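Local coordinates for putative uncharacterized protein (PDB 4GNX) that binds single-stranded DNA as a subunit of replication protein A, and so probably protects exposed strands during DNA replication, repair and recombination, at residues V299-E304 with L346-A351; Y307-A312 with A338-R343; Y342-S347 with E364-L369; Y400-R405 with S422-V427. All coordinates share one frame; numbering follows the deposited sequence.

Contact 1 (V299-E304 with L346-A351); sequences VYIKQE and LSTNVA. With nucleotides of chain G.
Three side chains of segments 299-304 and 346-351 grip the DNA of chain G directly. Ser347 OG donates to O2 of the DT18 base at 2.8 Å. DT18 O2 takes a second bond, 3.3 Å long, from Lys302 NZ, at the end of an extended chain whose CD lies against Ser347 CB. Tyr300 reaches along the backbone of the nucleic acid: its OH donates to OP1 of DT19 at 2.7 Å, while ring atom CD1 lies obliquely 3.4 Å from O4' of DT20. With CG anti to the backbone N (chi1 -177°), the ring is carried out from the sheet. Behind this shell, Lys302 N meets Ser347 O at 3.0 Å in an almost straight bond (175°), which holds the two base-binding residues side by side. Tyr300 O is gripped twice, by Asn349 N in the carbonyl plane and by Thr348 OG1 at 2.9 Å from above that plane. On the face that carries Ile301 and Thr348, opposite Tyr300 and Asn349, Ile301 CG2 rests on Leu346 CD1 at 3.7 Å. Finally, Asn349 O accepts from both Val299 N and Tyr300 N, so two residues face one: a classic beta bulge in the DNA-binding sheet of an OB fold.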
# COMPACT_ATOMS: atom_id res chain seq x y z
N VAL C 299 1.73 13.88 13.63
CA VAL C 299 0.88 15.04 13.86
C VAL C 299 1.28 15.83 15.12
O VAL C 299 1.05 17.04 15.19
CB VAL C 299 -0.59 14.57 13.95
CG1 VAL C 299 -1.40 15.41 14.90
CG2 VAL C 299 -1.21 14.53 12.58
N TYR C 300 1.86 15.16 16.12
CA TYR C 300 2.26 15.82 17.37
C TYR C 300 3.35 15.06 18.13
O TYR C 300 3.31 13.84 18.22
CB TYR C 300 1.06 16.01 18.31
CG TYR C 300 1.38 16.75 19.60
CD1 TYR C 300 1.61 18.13 19.61
CD2 TYR C 300 1.46 16.07 20.82
CE1 TYR C 300 1.92 18.81 20.78
CE2 TYR C 300 1.77 16.74 22.00
CZ TYR C 300 1.99 18.12 21.97
OH TYR C 300 2.30 18.80 23.13
N ILE C 301 4.30 15.83 18.67
CA ILE C 301 5.29 15.32 19.62
C ILE C 301 5.11 16.03 20.94
O ILE C 301 5.04 17.25 20.99
CB ILE C 301 6.73 15.50 19.09
CG1 ILE C 301 6.83 14.87 17.69
CG2 ILE C 301 7.70 14.81 20.02
CD1 ILE C 301 7.72 15.61 16.72
N LYS C 302 4.97 15.25 22.00
CA LYS C 302 4.77 15.78 23.35
C LYS C 302 6.05 16.44 23.86
O LYS C 302 7.09 15.77 23.97
CB LYS C 302 4.33 14.65 24.28
CG LYS C 302 4.34 14.97 25.76
CD LYS C 302 4.00 13.71 26.55
CE LYS C 302 3.46 14.05 27.92
NZ LYS C 302 2.81 12.88 28.57
N GLN C 303 5.99 17.74 24.13
CA GLN C 303 7.16 18.51 24.56
C GLN C 303 7.67 18.09 25.93
O GLN C 303 8.83 17.72 26.09
CB GLN C 303 6.89 20.01 24.54
CG GLN C 303 6.35 20.52 23.21
CD GLN C 303 6.88 21.90 22.82
OE1 GLN C 303 7.43 22.65 23.65
NE2 GLN C 303 6.73 22.24 21.54
N GLU C 304 6.79 18.15 26.93
CA GLU C 304 7.16 17.80 28.29
C GLU C 304 7.61 16.35 28.38
O GLU C 304 6.95 15.44 27.84
CB GLU C 304 6.02 18.08 29.27
CG GLU C 304 4.65 17.54 28.86
CD GLU C 304 3.86 16.98 30.03
OE1 GLU C 304 4.44 16.83 31.13
OE2 GLU C 304 2.66 16.68 29.85
N LEU C 346 10.35 9.37 23.59
CA LEU C 346 9.43 10.06 22.71
C LEU C 346 7.98 9.59 22.82
O LEU C 346 7.68 8.40 22.74
CB LEU C 346 9.90 9.86 21.28
CG LEU C 346 9.09 10.53 20.17
CD1 LEU C 346 9.82 11.80 19.75
CD2 LEU C 346 8.97 9.58 18.98
N SER C 347 7.08 10.55 22.98
CA SER C 347 5.65 10.27 22.92
C SER C 347 5.05 11.00 21.72
O SER C 347 4.94 12.24 21.74
CB SER C 347 4.97 10.71 24.20
OG SER C 347 3.86 9.89 24.47
N THR C 348 4.65 10.26 20.69
CA THR C 348 4.19 10.89 19.46
C THR C 348 2.83 10.44 18.95
O THR C 348 2.58 9.25 18.85
CB THR C 348 5.22 10.73 18.34
OG1 THR C 348 4.80 11.51 17.22
CG2 THR C 348 5.36 9.27 17.90
N ASN C 349 1.97 11.40 18.62
CA ASN C 349 0.65 11.11 18.06
C ASN C 349 0.66 11.08 16.52
O ASN C 349 0.96 12.08 15.85
CB ASN C 349 -0.37 12.14 18.57
CG ASN C 349 -1.81 11.76 18.24
OD1 ASN C 349 -2.48 12.47 17.52
ND2 ASN C 349 -2.28 10.64 18.78
N VAL C 350 0.31 9.93 15.96
CA VAL C 350 0.34 9.73 14.51
C VAL C 350 -1.06 9.46 14.00
O VAL C 350 -1.87 8.86 14.70
CB VAL C 350 1.29 8.59 14.07
CG1 VAL C 350 2.69 8.81 14.64
CG2 VAL C 350 0.76 7.22 14.45
N ALA C 351 -1.33 9.91 12.78
CA ALA C 351 -2.66 9.76 12.17
C ALA C 351 -2.58 9.26 10.75
O ALA C 351 -1.57 9.43 10.08
CB ALA C 351 -3.40 11.08 12.21
P DT G 19 0.54 17.40 26.28
OP1 DT G 19 1.45 17.17 25.13
OP2 DT G 19 1.01 17.07 27.64
O5' DT G 19 0.21 18.97 26.27
C5' DT G 19 -1.05 19.50 25.78
C4' DT G 19 -1.05 19.55 24.27
O4' DT G 19 -1.48 18.28 23.75
C3' DT G 19 -2.02 20.56 23.67
O3' DT G 19 -1.57 20.83 22.34
C2' DT G 19 -3.32 19.77 23.64
C1' DT G 19 -2.84 18.36 23.31
N1 DT G 19 -3.58 17.25 23.96
C2 DT G 19 -3.44 15.99 23.43
O2 DT G 19 -2.75 15.75 22.45
N3 DT G 19 -4.14 15.01 24.09
C4 DT G 19 -4.95 15.16 25.20
O4 DT G 19 -5.52 14.18 25.68
C5 DT G 19 -5.05 16.51 25.71
C7 DT G 19 -5.91 16.78 26.91
C6 DT G 19 -4.37 17.48 25.07
P DT G 18 -3.95 13.12 29.09
OP1 DT G 18 -4.18 13.87 30.36
OP2 DT G 18 -5.11 12.58 28.35
O5' DT G 18 -3.13 14.08 28.12
C5' DT G 18 -2.04 14.89 28.61
C4' DT G 18 -0.86 14.82 27.67
O4' DT G 18 -0.44 13.44 27.58
C3' DT G 18 -1.16 15.25 26.23
O3' DT G 18 -0.85 16.63 25.99
C2' DT G 18 -0.35 14.29 25.37
C1' DT G 18 0.11 13.18 26.31
N1 DT G 18 -0.30 11.82 25.93
C2 DT G 18 0.70 10.87 25.80
O2 DT G 18 1.88 11.13 25.96
N3 DT G 18 0.25 9.62 25.48
C4 DT G 18 -1.06 9.22 25.28
O4 DT G 18 -1.30 8.05 24.99
C5 DT G 18 -2.05 10.26 25.44
C7 DT G 18 -3.49 9.92 25.24
C6 DT G 18 -1.62 11.49 25.76
P DT G 20 -2.27 21.90 21.37
OP1 DT G 20 -1.46 23.14 21.43
OP2 DT G 20 -3.72 21.97 21.69
O5' DT G 20 -2.12 21.24 19.93
C5' DT G 20 -0.86 20.67 19.49
C4' DT G 20 -0.89 20.28 18.02
O4' DT G 20 -1.22 18.88 17.86
C3' DT G 20 -1.85 21.07 17.11
O3' DT G 20 -1.12 21.73 16.07
C2' DT G 20 -2.75 20.01 16.49
C1' DT G 20 -2.51 18.75 17.31
N1 DT G 20 -3.45 18.53 18.43
C2 DT G 20 -3.30 17.40 19.20
O2 DT G 20 -2.44 16.56 18.99
N3 DT G 20 -4.20 17.29 20.23
C4 DT G 20 -5.21 18.17 20.56
O4 DT G 20 -5.95 17.93 21.51
C5 DT G 20 -5.31 19.34 19.71
C7 DT G 20 -6.38 20.35 19.99
C6 DT G 20 -4.44 19.46 18.71

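Contact 2 (Y307-A312 with A338-R343); sequences YYTACA and ATPEYR. With ZN (zinc ion), chain I; nucleotides of chain G.
Strands 307-310 and 341-343 form the antiparallel stem from which the four-cysteine zinc module projects out of the OB fold, and Arg343, Glu341 and Tyr342 bury the most surface in it. Arg343 lies alongside Tyr308, both pointing the same way: its CB is 3.4 Å from Tyr308 CE2, its CG rests on Ala310 CB, and the planes of guanidinium and ring are 62° apart. The bend at chi3 (87°) leaves Arg343 NE 3.6 Å from O2 of DT13 of chain G, close to the DNA without a defined bond. Tyr308 OH is committed to Asn317 O. On the face with Thr309, Tyr342 sets CE2 3.5 Å from Thr309 CG2 and meets the Tyr307 ring obliquely, the planes at 76°; His378 stacks on Tyr342. Glu341 works mainly through its backbone, in a reciprocal pair with Ala310: Glu341 N donates to Ala310 O at 2.9 Å, and Glu341 O accepts from Ala310 N. The bent side chain of Glu341 carries OE1 to 3.8 Å from Ala312 CA. Cys316, Cys330 and Cys333 complete the metal site just beyond the stem, where Cys311 contributes SG, anti to its backbone N, 2.3 Å from the zinc.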
# COMPACT_ATOMS: atom_id res chain seq x y z
N TYR C 307 12.79 13.87 26.86
CA TYR C 307 14.01 13.16 27.17
C TYR C 307 14.31 13.15 28.66
O TYR C 307 13.83 13.99 29.41
CB TYR C 307 15.19 13.74 26.38
CG TYR C 307 15.37 15.22 26.53
CD1 TYR C 307 15.92 15.77 27.70
CD2 TYR C 307 15.00 16.09 25.51
CE1 TYR C 307 16.10 17.13 27.85
CE2 TYR C 307 15.18 17.46 25.64
CZ TYR C 307 15.73 17.97 26.81
OH TYR C 307 15.91 19.32 26.95
N TYR C 308 15.07 12.15 29.07
CA TYR C 308 15.46 11.98 30.45
C TYR C 308 16.97 12.05 30.51
O TYR C 308 17.65 11.88 29.49
CB TYR C 308 14.93 10.66 31.03
CG TYR C 308 15.57 9.41 30.50
CD1 TYR C 308 16.52 8.69 31.25
CD2 TYR C 308 15.23 8.92 29.23
CE1 TYR C 308 17.11 7.54 30.75
CE2 TYR C 308 15.81 7.77 28.72
CZ TYR C 308 16.75 7.09 29.48
OH TYR C 308 17.30 5.97 28.93
N THR C 309 17.48 12.35 31.70
CA THR C 309 18.92 12.37 31.97
C THR C 309 19.39 10.96 32.31
O THR C 309 18.94 10.36 33.28
CB THR C 309 19.27 13.31 33.15
OG1 THR C 309 18.62 12.83 34.34
CG2 THR C 309 18.82 14.73 32.88
N ALA C 310 20.32 10.45 31.51
CA ALA C 310 20.76 9.04 31.58
C ALA C 310 22.23 8.83 31.96
O ALA C 310 23.05 9.75 31.87
CB ALA C 310 20.43 8.33 30.27
N CYS C 311 22.55 7.60 32.37
CA CYS C 311 23.86 7.24 32.92
C CYS C 311 24.96 7.28 31.87
O CYS C 311 24.79 6.75 30.77
CB CYS C 311 23.79 5.85 33.53
SG CYS C 311 25.35 5.10 34.10
N ALA C 312 26.09 7.89 32.24
CA ALA C 312 27.23 8.03 31.32
C ALA C 312 28.12 6.78 31.21
O ALA C 312 29.22 6.83 30.66
CB ALA C 312 28.05 9.26 31.69
N ALA C 338 29.59 14.49 36.50
CA ALA C 338 29.22 15.91 36.36
C ALA C 338 28.17 16.13 35.26
O ALA C 338 27.25 16.94 35.42
CB ALA C 338 30.45 16.76 36.08
N THR C 339 28.32 15.39 34.16
CA THR C 339 27.46 15.54 32.99
C THR C 339 26.57 14.31 32.83
O THR C 339 27.07 13.18 32.93
CB THR C 339 28.31 15.73 31.72
OG1 THR C 339 29.27 16.77 31.93
CG2 THR C 339 27.46 16.08 30.51
N PRO C 340 25.26 14.53 32.58
CA PRO C 340 24.39 13.42 32.24
C PRO C 340 24.31 13.25 30.73
O PRO C 340 24.56 14.20 29.98
CB PRO C 340 23.03 13.88 32.79
CG PRO C 340 23.07 15.37 32.65
CD PRO C 340 24.51 15.80 32.65
N GLU C 341 23.98 12.04 30.30
CA GLU C 341 23.63 11.78 28.92
C GLU C 341 22.13 12.00 28.77
O GLU C 341 21.37 11.77 29.71
CB GLU C 341 23.95 10.33 28.55
CG GLU C 341 24.68 10.16 27.22
CD GLU C 341 26.17 9.98 27.40
OE1 GLU C 341 26.59 8.84 27.71
OE2 GLU C 341 26.92 10.98 27.26
N TYR C 342 21.71 12.46 27.60
CA TYR C 342 20.29 12.66 27.38
C TYR C 342 19.77 11.66 26.38
O TYR C 342 20.30 11.54 25.29
CB TYR C 342 19.99 14.09 26.95
CG TYR C 342 20.37 15.13 27.99
CD1 TYR C 342 21.58 15.82 27.92
CD2 TYR C 342 19.51 15.41 29.07
CE1 TYR C 342 21.93 16.77 28.86
CE2 TYR C 342 19.86 16.37 30.02
CZ TYR C 342 21.07 17.04 29.91
OH TYR C 342 21.44 17.99 30.85
N ARG C 343 18.75 10.93 26.77
CA ARG C 343 18.13 9.94 25.91
C ARG C 343 16.66 10.29 25.69
O ARG C 343 16.02 10.87 26.56
CB ARG C 343 18.27 8.54 26.50
CG ARG C 343 19.67 7.99 26.50
CD ARG C 343 19.69 6.49 26.74
NE ARG C 343 19.54 5.67 25.53
CZ ARG C 343 20.51 5.41 24.66
NH1 ARG C 343 21.74 5.91 24.81
NH2 ARG C 343 20.26 4.65 23.61
ZN ZN I . 24.50 3.15 34.99
P DT G 13 18.47 0.17 30.85
OP1 DT G 13 19.32 1.35 31.10
OP2 DT G 13 18.55 -0.98 31.79
O5' DT G 13 16.95 0.63 30.73
C5' DT G 13 16.41 1.74 31.49
C4' DT G 13 16.04 2.89 30.57
O4' DT G 13 16.34 2.55 29.20
C3' DT G 13 14.57 3.27 30.57
O3' DT G 13 14.37 4.36 31.46
C2' DT G 13 14.35 3.84 29.17
C1' DT G 13 15.53 3.35 28.35
N1 DT G 13 15.13 2.51 27.21
C2 DT G 13 15.77 2.69 26.00
O2 DT G 13 16.64 3.53 25.81
N3 DT G 13 15.34 1.84 25.00
C4 DT G 13 14.37 0.86 25.09
O4 DT G 13 14.09 0.18 24.11
C5 DT G 13 13.75 0.74 26.39
C7 DT G 13 12.68 -0.30 26.60
C6 DT G 13 14.16 1.55 27.37

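Contact 3 (Y342-S347 with E364-L369); sequences YRYILS and EDATQL. With nucleotides of chain G.
Ala366 CB is the apolar centre, set in the notch between two neighbouring side chains on the same face of the strand, 3.6 Å from Tyr344 CB and 3.7 Å from Leu346 CB. This is helix-on-sheet packing, in which helix 363-370, the first of three helices between strands 355-362 and 398-411, lies against the sheet of the OB fold. The axes of strand 342-347 and helix 364-369 come within 8.1 Å and cross at 80°, nearly perpendicular, so one small residue can sit where the two backbones approach, Leu346 CA and Ala366 CA being 6.2 Å apart. Leu346, with CG anti to its backbone N, sends CD2 to Leu369 CD2 at 3.9 Å, the two side chains crossing at about a right angle. Tyr344 turns its CG beside the backbone N (chi1 -76°), which lays CG and CD1 along the Ala366 methyl at an oblique slant and brings the ring edge to the helix. There Thr367 OG1 lies in the ring plane, 3.7 Å from Tyr344 CE1; that hydroxyl bonds to Asn363 O, while Tyr344 OH bonds to Met372 O. At the outer polar edge Arg343 and Glu364 bring opposite charges together, NH2 and OE2 remaining 4.3 Å apart, beyond a salt bridge.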
# COMPACT_ATOMS: atom_id res chain seq x y z
N TYR C 342 21.71 12.46 27.60
CA TYR C 342 20.29 12.66 27.38
C TYR C 342 19.77 11.66 26.38
O TYR C 342 20.30 11.54 25.29
CB TYR C 342 19.99 14.09 26.95
CG TYR C 342 20.37 15.13 27.99
CD1 TYR C 342 21.58 15.82 27.92
CD2 TYR C 342 19.51 15.41 29.07
CE1 TYR C 342 21.93 16.77 28.86
CE2 TYR C 342 19.86 16.37 30.02
CZ TYR C 342 21.07 17.04 29.91
OH TYR C 342 21.44 17.99 30.85
N ARG C 343 18.75 10.93 26.77
CA ARG C 343 18.13 9.94 25.91
C ARG C 343 16.66 10.29 25.69
O ARG C 343 16.02 10.87 26.56
CB ARG C 343 18.27 8.54 26.50
CG ARG C 343 19.67 7.99 26.50
CD ARG C 343 19.69 6.49 26.74
NE ARG C 343 19.54 5.67 25.53
CZ ARG C 343 20.51 5.41 24.66
NH1 ARG C 343 21.74 5.91 24.81
NH2 ARG C 343 20.26 4.65 23.61
N TYR C 344 16.14 9.91 24.54
CA TYR C 344 14.73 10.15 24.22
C TYR C 344 13.80 9.16 24.89
O TYR C 344 14.12 7.98 25.03
CB TYR C 344 14.48 10.14 22.71
CG TYR C 344 14.94 11.39 21.97
CD1 TYR C 344 15.92 11.33 20.98
CD2 TYR C 344 14.39 12.63 22.27
CE1 TYR C 344 16.34 12.47 20.30
CE2 TYR C 344 14.80 13.77 21.60
CZ TYR C 344 15.78 13.68 20.62
OH TYR C 344 16.18 14.81 19.96
N ILE C 345 12.65 9.68 25.30
CA ILE C 345 11.48 8.88 25.65
C ILE C 345 10.27 9.45 24.91
O ILE C 345 9.32 9.94 25.49
CB ILE C 345 11.27 8.81 27.17
CG1 ILE C 345 11.73 10.13 27.83
CG2 ILE C 345 12.05 7.63 27.71
CD1 ILE C 345 11.47 10.26 29.32
N LEU C 346 10.35 9.37 23.59
CA LEU C 346 9.43 10.06 22.71
C LEU C 346 7.98 9.59 22.82
O LEU C 346 7.68 8.40 22.74
CB LEU C 346 9.90 9.86 21.28
CG LEU C 346 9.09 10.53 20.17
CD1 LEU C 346 9.82 11.80 19.75
CD2 LEU C 346 8.97 9.58 18.98
N SER C 347 7.08 10.55 22.98
CA SER C 347 5.65 10.27 22.92
C SER C 347 5.05 11.00 21.72
O SER C 347 4.94 12.24 21.74
CB SER C 347 4.97 10.71 24.20
OG SER C 347 3.86 9.89 24.47
N GLU C 364 17.32 5.79 19.35
CA GLU C 364 17.69 5.63 17.95
C GLU C 364 16.63 6.21 17.03
O GLU C 364 16.88 7.17 16.29
CB GLU C 364 17.94 4.15 17.60
CG GLU C 364 19.05 3.47 18.40
CD GLU C 364 18.58 2.88 19.73
OE1 GLU C 364 17.46 3.24 20.21
OE2 GLU C 364 19.34 2.06 20.31
N ASP C 365 15.43 5.65 17.11
CA ASP C 365 14.32 6.02 16.22
C ASP C 365 13.78 7.44 16.44
O ASP C 365 13.35 8.11 15.49
CB ASP C 365 13.19 4.98 16.33
CG ASP C 365 13.57 3.63 15.69
OD1 ASP C 365 13.72 3.55 14.45
OD2 ASP C 365 13.73 2.64 16.44
N ALA C 366 13.82 7.91 17.68
CA ALA C 366 13.39 9.27 17.96
C ALA C 366 14.35 10.32 17.41
O ALA C 366 13.93 11.45 17.13
CB ALA C 366 13.14 9.47 19.44
N THR C 367 15.62 9.94 17.23
CA THR C 367 16.62 10.86 16.70
C THR C 367 16.35 11.27 15.26
O THR C 367 16.43 12.45 14.93
CB THR C 367 18.06 10.32 16.84
OG1 THR C 367 18.39 10.18 18.22
CG2 THR C 367 19.06 11.28 16.21
N GLN C 368 16.02 10.30 14.42
CA GLN C 368 15.66 10.61 13.05
C GLN C 368 14.30 11.29 12.97
O GLN C 368 14.03 12.04 12.04
CB GLN C 368 15.66 9.36 12.18
CG GLN C 368 14.83 8.22 12.73
CD GLN C 368 14.38 7.25 11.66
OE1 GLN C 368 14.02 7.64 10.54
NE2 GLN C 368 14.40 5.95 12.00
N LEU C 369 13.45 11.05 13.94
CA LEU C 369 12.18 11.73 13.94
C LEU C 369 12.32 13.22 14.23
O LEU C 369 11.43 13.99 13.92
CB LEU C 369 11.20 11.06 14.90
CG LEU C 369 10.14 10.24 14.14
CD1 LEU C 369 10.72 9.03 13.41
CD2 LEU C 369 9.04 9.79 15.08
P DT G 18 -3.95 13.12 29.09
OP1 DT G 18 -4.18 13.87 30.36
OP2 DT G 18 -5.11 12.58 28.35
O5' DT G 18 -3.13 14.08 28.12
C5' DT G 18 -2.04 14.89 28.61
C4' DT G 18 -0.86 14.82 27.67
O4' DT G 18 -0.44 13.44 27.58
C3' DT G 18 -1.16 15.25 26.23
O3' DT G 18 -0.85 16.63 25.99
C2' DT G 18 -0.35 14.29 25.37
C1' DT G 18 0.11 13.18 26.31
N1 DT G 18 -0.30 11.82 25.93
C2 DT G 18 0.70 10.87 25.80
O2 DT G 18 1.88 11.13 25.96
N3 DT G 18 0.25 9.62 25.48
C4 DT G 18 -1.06 9.22 25.28
O4 DT G 18 -1.30 8.05 24.99
C5 DT G 18 -2.05 10.26 25.44
C7 DT G 18 -3.49 9.92 25.24
C6 DT G 18 -1.62 11.49 25.76

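Contact 4 (Y400-R405 with S422-V427); sequences YMFNCR and SRAAPV. With nucleotides of chain G.
Tyr400 and Phe402 turn their rings the same way, CG beside the backbone N in both. The Phe402 torsion (chi1 -69°) turns one face of its ring to Tyr400 CB, which sits 3.5 Å above it, offset toward the rim. Across the strands, Ala424 CB meets Phe402 CD2 at 3.7 Å. The Tyr400 ring runs on past this pair, with Ala425 O near its plane at the edge and CD2 3.8 Å from Pro426 CA. On the other face, Met401 bends at chi2 and chi3, and its end leaves the neighbouring strand. Arg423 bends at chi3 and runs forward along its own strand, so that Ala425 CB lies in plane at the guanidinium edge. Backbone bonds keep the register, Asn403 N reaching Arg423 O at 2.7 Å. Ser422 N donates to Asn403 O nearly along the C=O axis at 2.8 Å; the crowded conformation (chi1 54°) adds OG, 2.9 Å from the same Asn403 O and 74° out of the carbonyl plane. Arg423 N adds a weak third bond to that oxygen. Ser422 and Arg423 thus face one residue in a classic beta bulge, within the hairpin formed by the last two strands of the OB barrel.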
# COMPACT_ATOMS: atom_id res chain seq x y z
N TYR C 400 5.86 8.38 7.73
CA TYR C 400 6.77 7.25 7.96
C TYR C 400 6.11 5.91 7.85
O TYR C 400 4.93 5.77 8.15
CB TYR C 400 7.40 7.32 9.37
CG TYR C 400 8.24 8.54 9.59
CD1 TYR C 400 7.68 9.73 10.02
CD2 TYR C 400 9.59 8.49 9.36
CE1 TYR C 400 8.44 10.85 10.20
CE2 TYR C 400 10.38 9.61 9.54
CZ TYR C 400 9.80 10.78 9.97
OH TYR C 400 10.60 11.88 10.16
N MET C 401 6.89 4.91 7.44
CA MET C 401 6.54 3.54 7.72
C MET C 401 7.00 3.24 9.13
O MET C 401 8.17 3.42 9.45
CB MET C 401 7.18 2.57 6.73
CG MET C 401 6.28 2.17 5.57
SD MET C 401 4.69 1.41 6.02
CE MET C 401 5.22 0.32 7.35
N PHE C 402 6.08 2.80 9.97
CA PHE C 402 6.41 2.49 11.35
C PHE C 402 6.29 1.00 11.62
O PHE C 402 5.27 0.38 11.36
CB PHE C 402 5.44 3.20 12.30
CG PHE C 402 5.61 4.68 12.36
CD1 PHE C 402 4.63 5.51 11.83
CD2 PHE C 402 6.71 5.25 12.98
CE1 PHE C 402 4.77 6.89 11.88
CE2 PHE C 402 6.86 6.62 13.05
CZ PHE C 402 5.88 7.45 12.50
N ASN C 403 7.35 0.43 12.16
CA ASN C 403 7.32 -0.95 12.57
C ASN C 403 7.14 -0.99 14.08
O ASN C 403 7.93 -0.42 14.83
CB ASN C 403 8.61 -1.66 12.15
CG ASN C 403 8.51 -3.15 12.30
OD1 ASN C 403 7.44 -3.72 12.10
ND2 ASN C 403 9.62 -3.80 12.67
N CYS C 404 6.09 -1.66 14.52
CA CYS C 404 5.72 -1.59 15.93
C CYS C 404 5.43 -2.92 16.57
O CYS C 404 5.04 -3.89 15.91
CB CYS C 404 4.48 -0.73 16.12
SG CYS C 404 4.48 0.83 15.23
N ARG C 405 5.61 -2.93 17.88
CA ARG C 405 5.08 -3.96 18.75
C ARG C 405 3.98 -3.33 19.61
O ARG C 405 3.98 -2.12 19.85
CB ARG C 405 6.19 -4.56 19.62
CG ARG C 405 7.32 -3.59 19.96
CD ARG C 405 8.45 -4.25 20.74
NE ARG C 405 8.04 -4.59 22.10
CZ ARG C 405 8.68 -5.44 22.90
NH1 ARG C 405 9.78 -6.07 22.50
NH2 ARG C 405 8.21 -5.67 24.12
N SER C 422 9.77 0.13 16.81
CA SER C 422 11.02 -0.60 16.72
C SER C 422 11.87 -0.08 15.54
O SER C 422 13.10 0.05 15.65
CB SER C 422 10.77 -2.10 16.64
OG SER C 422 9.87 -2.42 15.60
N ARG C 423 11.23 0.20 14.41
CA ARG C 423 11.88 0.96 13.34
C ARG C 423 10.91 1.94 12.74
O ARG C 423 9.73 1.66 12.63
CB ARG C 423 12.43 0.05 12.24
CG ARG C 423 13.76 0.54 11.68
CD ARG C 423 14.17 -0.17 10.39
NE ARG C 423 13.78 0.55 9.18
CZ ARG C 423 14.33 0.38 7.97
NH1 ARG C 423 15.31 -0.51 7.81
NH2 ARG C 423 13.91 1.09 6.92
N ALA C 424 11.41 3.11 12.38
CA ALA C 424 10.66 4.06 11.56
C ALA C 424 11.47 4.40 10.32
O ALA C 424 12.59 4.86 10.40
CB ALA C 424 10.32 5.30 12.35
N ALA C 425 10.91 4.13 9.15
CA ALA C 425 11.58 4.49 7.91
C ALA C 425 10.76 5.56 7.22
O ALA C 425 9.53 5.54 7.29
CB ALA C 425 11.74 3.28 7.01
N PRO C 426 11.43 6.53 6.57
CA PRO C 426 10.69 7.57 5.83
C PRO C 426 10.05 6.95 4.59
O PRO C 426 10.65 6.10 3.96
CB PRO C 426 11.79 8.56 5.45
CG PRO C 426 13.02 7.71 5.35
CD PRO C 426 12.89 6.67 6.42
N VAL C 427 8.83 7.35 4.27
CA VAL C 427 8.12 6.78 3.13
C VAL C 427 8.86 6.91 1.79
O VAL C 427 9.37 7.99 1.45
CB VAL C 427 6.72 7.41 2.98
CG1 VAL C 427 6.04 6.92 1.70
CG2 VAL C 427 5.86 7.12 4.22
P DT G 11 13.61 -7.07 20.86
OP1 DT G 11 12.84 -5.83 21.16
OP2 DT G 11 14.51 -7.09 19.68
O5' DT G 11 14.47 -7.49 22.13
C5' DT G 11 14.33 -6.84 23.42
C4' DT G 11 15.07 -5.52 23.46
O4' DT G 11 14.17 -4.48 23.89
C3' DT G 11 16.23 -5.44 24.45
O3' DT G 11 17.20 -4.44 24.05
C2' DT G 11 15.54 -5.07 25.75
C1' DT G 11 14.35 -4.23 25.29
N1 DT G 11 13.08 -4.54 25.96
C2 DT G 11 12.01 -3.70 25.72
O2 DT G 11 12.08 -2.72 25.00
N3 DT G 11 10.85 -4.06 26.36
C4 DT G 11 10.66 -5.15 27.19
O4 DT G 11 9.56 -5.35 27.69
C5 DT G 11 11.82 -5.99 27.39
C7 DT G 11 11.71 -7.19 28.27
C6 DT G 11 12.96 -5.65 26.76
P DT G 10 10.43 -13.88 18.87
OP1 DT G 10 11.64 -14.60 18.37
OP2 DT G 10 9.93 -14.15 20.24
O5' DT G 10 10.73 -12.32 18.75
C5' DT G 10 11.88 -11.71 19.38
C4' DT G 10 11.54 -10.33 19.92
O4' DT G 10 10.42 -10.43 20.82
C3' DT G 10 12.65 -9.64 20.72
O3' DT G 10 12.50 -8.21 20.57
C2' DT G 10 12.30 -9.99 22.15
C1' DT G 10 10.78 -9.93 22.10
N1 DT G 10 10.09 -10.74 23.12
C2 DT G 10 9.79 -10.15 24.33
O2 DT G 10 10.09 -9.00 24.59
N3 DT G 10 9.13 -10.97 25.22
C4 DT G 10 8.75 -12.28 25.02
O4 DT G 10 8.16 -12.88 25.92
C5 DT G 10 9.09 -12.84 23.73
C7 DT G 10 8.72 -14.26 23.43
C6 DT G 10 9.73 -12.05 22.86

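From the N terminus, the long strand 290-310 supplies the first segments of contacts 1 and 2, and strand 341-352 returns antiparallel to give their second segments. Contact 1 closes the larger loop; contact 2 is nested within it and closes the zinc-bearing excursion, their centres about 21 Å apart. Contact 3 starts on the returning strand, sharing Tyr342 and Arg343 with contact 2 and Leu346 and Ser347 with contact 1, and closes onto helix 363-370. Contact 4 follows in series as the 398-411/414-426 hairpin. It meets contact 1 where Phe402 packs on Val350, and contact 3 through Asp365 and Gln368 at Ala424, so helix 363-370 bridges strand 341-352 and the outermost strand 414-426 of one five-stranded sheet.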